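4-amino-4-deoxy-L-arabinose transferase or related glycosyltransferases of PMT family (Cupriavidus metallidurans, PDB 5EZM) probably transfers 4-amino-4-deoxy-L-arabinose from a polyprenyl phosphate carrier to lipid A, as a zinc-binding integral membrane glycosyltransferase of the GT-C fold. Local coordinates at residues H53-P57 with H491-Y496. Coordinates in Å, arbitrary orientation, origin at the centre of the assembly. Residue numbers count along the deposited sequence, not the author numbering.
Sequences HLVGP and HTLPFY
In the loop between helices 31-47 and 58-72, segment 53-57 is extended from His53 to Gly56, with Pro57 turning to helical values; against 491-496 of the C-terminal domain, whose last four residues lie in helix 493-497, it buries 376 Å². His53 (chi1 m) sets its CD2 3.4 Å from Tyr496 OH, while its ND1 hydrogen-bonds Glu458. Leu54, in polyproline-like backbone geometry, gives the polar link: its N donates to OH of Tyr496 (chi1 m; 2.9 Å, 167°), also hydrogen-bonded to Glu107. Leu54 (m, t) lays CD1 on the face of Phe495 (chi1 t), 3.9 Å from the ring centroid, a CH-pi contact, and Leu54 O lies 3.4 Å from Thr492 CG2. Val55 turns away, its side chain near a bound MPG lipid. A CB on Gly56 would come within 3.4 Å of His491 CB and Thr492 CG2. A cis peptide leads into Pro57, its CA 5.2 Å from His491 CA; its CB covers one imidazole face (chi1 m), 3.5 Å from the centroid. His491, about 9 Å from zinc ligand His270 between side chains, hydrogen-bonds Tyr80 through ND1; Thr492 OG1 pairs with Ser465. Direct contact between membrane and C-terminal domains is thus mostly CH-pi and methyl packing around one main-chain-to-side-chain hydrogen bond, polar ends pairing with neighbouring parts of the chain.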
loop_
_atom_site.group_PDB
_atom_site.type_symbol
_atom_site.label_atom_id
_atom_site.label_comp_id
_atom_site.label_asym_id
_atom_site.label_seq_id
_atom_site.Cartn_x
_atom_site.Cartn_y
_atom_site.Cartn_z
ATOM N N HIS A 53 7.130 -13.333 -2.298
ATOM C CA HIS A 53 8.346 -12.622 -1.948
ATOM C C HIS A 53 8.134 -11.121 -2.112
ATOM O O HIS A 53 7.218 -10.670 -2.804
ATOM C CB HIS A 53 9.515 -13.094 -2.808
ATOM C CG HIS A 53 9.983 -14.475 -2.478
ATOM N ND1 HIS A 53 9.557 -15.590 -3.167
ATOM C CD2 HIS A 53 10.832 -14.925 -1.524
ATOM C CE1 HIS A 53 10.127 -16.666 -2.656
ATOM N NE2 HIS A 53 10.905 -16.289 -1.655
ATOM N N LEU A 54 8.997 -10.345 -1.460
ATOM C CA LEU A 54 8.832 -8.897 -1.436
ATOM C C LEU A 54 9.070 -8.304 -2.819
ATOM O O LEU A 54 10.059 -8.626 -3.487
ATOM C CB LEU A 54 9.783 -8.268 -0.420
ATOM C CG LEU A 54 9.543 -8.634 1.044
ATOM C CD1 LEU A 54 10.505 -7.879 1.939
ATOM C CD2 LEU A 54 8.103 -8.351 1.440
ATOM N N VAL A 55 8.160 -7.436 -3.244
ATOM C CA VAL A 55 8.194 -6.830 -4.568
ATOM C C VAL A 55 8.749 -5.418 -4.426
ATOM O O VAL A 55 8.126 -4.553 -3.799
ATOM C CB VAL A 55 6.803 -6.827 -5.216
ATOM C CG1 VAL A 55 6.799 -5.984 -6.486
ATOM C CG2 VAL A 55 6.359 -8.255 -5.511
ATOM N N GLY A 56 9.920 -5.177 -5.008
ATOM C CA GLY A 56 10.512 -3.852 -4.997
ATOM C C GLY A 56 9.818 -2.900 -5.952
ATOM O O GLY A 56 9.141 -3.337 -6.882
ATOM N N PRO A 57 9.986 -1.588 -5.739
ATOM C CA PRO A 57 10.786 -1.004 -4.657
ATOM C C PRO A 57 10.072 -0.898 -3.309
ATOM O O PRO A 57 10.726 -1.060 -2.282
ATOM C CB PRO A 57 11.108 0.394 -5.189
ATOM C CG PRO A 57 9.971 0.720 -6.086
ATOM C CD PRO A 57 9.559 -0.574 -6.720
ATOM N N HIS A 491 16.299 -3.033 -3.929
ATOM C CA HIS A 491 15.342 -2.790 -2.859
ATOM C C HIS A 491 14.950 -4.044 -2.089
ATOM O O HIS A 491 14.381 -3.925 -0.999
ATOM C CB HIS A 491 14.080 -2.138 -3.421
ATOM C CG HIS A 491 14.289 -0.742 -3.919
ATOM N ND1 HIS A 491 14.401 0.341 -3.073
ATOM C CD2 HIS A 491 14.394 -0.250 -5.175
ATOM C CE1 HIS A 491 14.566 1.440 -3.787
ATOM N NE2 HIS A 491 14.564 1.108 -5.067
ATOM N N THR A 492 15.234 -5.233 -2.612
ATOM C CA THR A 492 14.794 -6.466 -1.973
ATOM C C THR A 492 15.934 -7.355 -1.508
ATOM O O THR A 492 15.813 -7.999 -0.462
ATOM C CB THR A 492 13.898 -7.262 -2.926
ATOM O OG1 THR A 492 14.607 -7.521 -4.143
ATOM C CG2 THR A 492 12.631 -6.482 -3.235
ATOM N N LEU A 493 17.036 -7.415 -2.254
ATOM C CA LEU A 493 18.126 -8.315 -1.884
ATOM C C LEU A 493 18.787 -7.957 -0.555
ATOM O O LEU A 493 19.063 -8.884 0.228
ATOM C CB LEU A 493 19.168 -8.368 -3.009
ATOM C CG LEU A 493 20.333 -9.337 -2.785
ATOM C CD1 LEU A 493 19.830 -10.767 -2.728
ATOM C CD2 LEU A 493 21.378 -9.183 -3.870
ATOM N N PRO A 494 19.074 -6.687 -0.236
ATOM C CA PRO A 494 19.650 -6.407 1.092
ATOM C C PRO A 494 18.767 -6.861 2.241
ATOM O O PRO A 494 19.292 -7.322 3.263
ATOM C CB PRO A 494 19.847 -4.882 1.081
ATOM C CG PRO A 494 19.094 -4.382 -0.094
ATOM C CD PRO A 494 19.077 -5.487 -1.087
ATOM N N PHE A 495 17.440 -6.762 2.104
ATOM C CA PHE A 495 16.555 -7.266 3.150
ATOM C C PHE A 495 16.741 -8.763 3.342
ATOM O O PHE A 495 16.889 -9.241 4.473
ATOM C CB PHE A 495 15.094 -6.957 2.818
ATOM C CG PHE A 495 14.109 -7.562 3.791
ATOM C CD1 PHE A 495 13.803 -6.918 4.982
ATOM C CD2 PHE A 495 13.489 -8.772 3.516
ATOM C CE1 PHE A 495 12.894 -7.471 5.878
ATOM C CE2 PHE A 495 12.579 -9.332 4.406
ATOM C CZ PHE A 495 12.280 -8.681 5.587
ATOM N N TYR A 496 16.726 -9.523 2.244
ATOM C CA TYR A 496 16.869 -10.971 2.357
ATOM C C TYR A 496 18.251 -11.367 2.856
ATOM O O TYR A 496 18.404 -12.432 3.464
ATOM C CB TYR A 496 16.563 -11.639 1.019
ATOM C CG TYR A 496 15.084 -11.712 0.742
ATOM C CD1 TYR A 496 14.288 -12.647 1.387
ATOM C CD2 TYR A 496 14.477 -10.837 -0.153
ATOM C CE1 TYR A 496 12.931 -12.716 1.149
ATOM C CE2 TYR A 496 13.114 -10.900 -0.400
ATOM C CZ TYR A 496 12.350 -11.842 0.257
ATOM O OH TYR A 496 11.000 -11.915 0.022
#